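Local coordinates for thiol-disulfide isomerase and thioredoxins (Corynebacterium glutamicum, PDB 3LOR) that acts as a thiol-disulfide isomerase of the thioredoxin-like redoxin family, probably through dithiol-disulfide exchange at its CPGC motif, at the interface of chains A and B. Numbering follows the deposited sequence. Chains: chain A/B, Thiol-disulfide isomerase and thioredoxins.

The interface of chains A and B. Residues chain A 56, 59-60, 147, 150, 154; chain B 144, 148.
B:Phe144 pushes its ring across the chain boundary into an apolar pocket formed by A:Ile56, A:Met59, A:Ile60 and A:Gly147; chain A hides 49 Å² of this residue, the largest value in the patch. Its CG lies opposite the backbone N (chi1 173°), which carries the ring off its own helix towards chain A. At the ring's far end, CZ of B:Phe144 lies 3.8 Å from CG1 of A:Ile56, whose side chain runs nearly perpendicular to that of the phenylalanine, and 3.9 Å from CD1 of A:Ile60. Along one rim, CD2 of B:Phe144 passes the selenium (SE) of selenomethionine A:Met59 at 4.1 Å, the two side chains pointing in opposite directions. On the other rim, CD1 and CE1 of B:Phe144 run along the backbone of A:Gly147, each 3.9 Å from its CA.

Aliphatic packing continues through B:Leu148, one helical turn on. Its two methyl branches divide the work. CD1 of B:Leu148 meets CD1 of A:Ile60 tip to tip at 3.7 Å, while CD2 of B:Leu148 rests 3.6 Å from CB of A:Leu150, with A:Leu154 more peripheral. Within chain B, CG of B:Leu148 lies 4.2 Å above the ring plane of B:Phe144, near the rim, which should limit the ring's freedom to move.

Close backbone approach forms the third element. Carbonyl O of A:Gly147 comes to 3.3 Å from CA of B:Leu148; the lack of a side chain at A:Gly147 probably lets the helices come this near.

Two-fold symmetry repeats the patch with the chains exchanged, within a four-copy assembly whose biological relevance the structure alone does not show. In this thioredoxin-like fold, helix 143-154 of chain A packs against helix 143-155 of chain B, beside the end of helix 43-59.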
loop_
_atom_site.group_PDB
_atom_site.type_symbol
_atom_site.label_atom_id
_atom_site.label_comp_id
_atom_site.label_asym_id
_atom_site.label_seq_id
_atom_site.Cartn_x
_atom_site.Cartn_y
_atom_site.Cartn_z
ATOM N N ILE A 56 7.665 10.066 -11.704
ATOM C CA ILE A 56 7.966 11.425 -11.980
ATOM C C ILE A 56 7.951 11.660 -13.479
ATOM O O ILE A 56 7.381 12.579 -13.940
ATOM C CB ILE A 56 9.342 11.796 -11.470
ATOM C CG1 ILE A 56 9.399 11.785 -9.960
ATOM C CG2 ILE A 56 9.715 13.128 -11.927
ATOM C CD1 ILE A 56 10.766 11.832 -9.435
HETATM N N MSE A 59 4.289 11.570 -14.747
HETATM C CA MSE A 59 3.620 12.749 -14.235
HETATM C C MSE A 59 4.050 14.157 -14.604
HETATM O O MSE A 59 3.248 15.024 -14.605
HETATM C CB MSE A 59 3.374 12.635 -12.753
HETATM C CG MSE A 59 2.637 11.389 -12.442
HETATM SE SE MSE A 59 1.931 11.385 -10.776
HETATM C CE MSE A 59 0.293 12.164 -11.228
ATOM N N ILE A 60 5.320 14.404 -14.794
ATOM C CA ILE A 60 5.757 15.741 -15.034
ATOM C C ILE A 60 6.387 15.829 -16.377
ATOM O O ILE A 60 7.171 15.016 -16.742
ATOM C CB ILE A 60 6.724 16.216 -13.990
ATOM C CG1 ILE A 60 6.125 16.079 -12.616
ATOM C CG2 ILE A 60 7.079 17.640 -14.207
ATOM C CD1 ILE A 60 6.998 16.531 -11.629
ATOM N N GLY A 147 7.748 15.507 -3.746
ATOM C CA GLY A 147 6.951 16.505 -4.374
ATOM C C GLY A 147 7.262 17.859 -3.825
ATOM O O GLY A 147 7.423 18.769 -4.561
ATOM N N LEU A 150 10.714 18.991 -5.287
ATOM C CA LEU A 150 10.598 19.397 -6.668
ATOM C C LEU A 150 9.770 20.646 -6.863
ATOM O O LEU A 150 10.127 21.510 -7.582
ATOM C CB LEU A 150 9.995 18.294 -7.504
ATOM C CG LEU A 150 10.910 17.141 -7.760
ATOM C CD1 LEU A 150 10.296 16.175 -8.578
ATOM C CD2 LEU A 150 12.103 17.628 -8.419
ATOM N N LEU A 154 10.996 24.115 -8.746
ATOM C CA LEU A 154 10.276 24.529 -9.916
ATOM C C LEU A 154 9.840 25.953 -9.863
ATOM O O LEU A 154 9.811 26.590 -10.855
ATOM C CB LEU A 154 9.088 23.639 -10.176
ATOM C CG LEU A 154 9.393 22.356 -10.909
ATOM C CD1 LEU A 154 8.288 21.444 -10.787
ATOM C CD2 LEU A 154 9.742 22.595 -12.311
ATOM N N PHE B 144 2.412 12.711 -4.082
ATOM C CA PHE B 144 3.424 13.373 -4.841
ATOM C C PHE B 144 2.907 14.642 -5.498
ATOM O O PHE B 144 3.526 15.652 -5.424
ATOM C CB PHE B 144 3.972 12.392 -5.857
ATOM C CG PHE B 144 4.916 12.972 -6.818
ATOM C CD1 PHE B 144 6.163 13.340 -6.430
ATOM C CD2 PHE B 144 4.564 13.128 -8.126
ATOM C CE1 PHE B 144 7.016 13.870 -7.311
ATOM C CE2 PHE B 144 5.426 13.663 -9.004
ATOM C CZ PHE B 144 6.649 14.035 -8.605
ATOM N N LEU B 148 4.072 18.584 -4.856
ATOM C CA LEU B 148 4.514 19.528 -5.858
ATOM C C LEU B 148 3.774 20.829 -5.749
ATOM O O LEU B 148 4.381 21.854 -5.703
ATOM C CB LEU B 148 4.272 18.983 -7.259
ATOM C CG LEU B 148 5.174 17.933 -7.860
ATOM C CD1 LEU B 148 4.542 17.427 -9.053
ATOM C CD2 LEU B 148 6.482 18.494 -8.186
#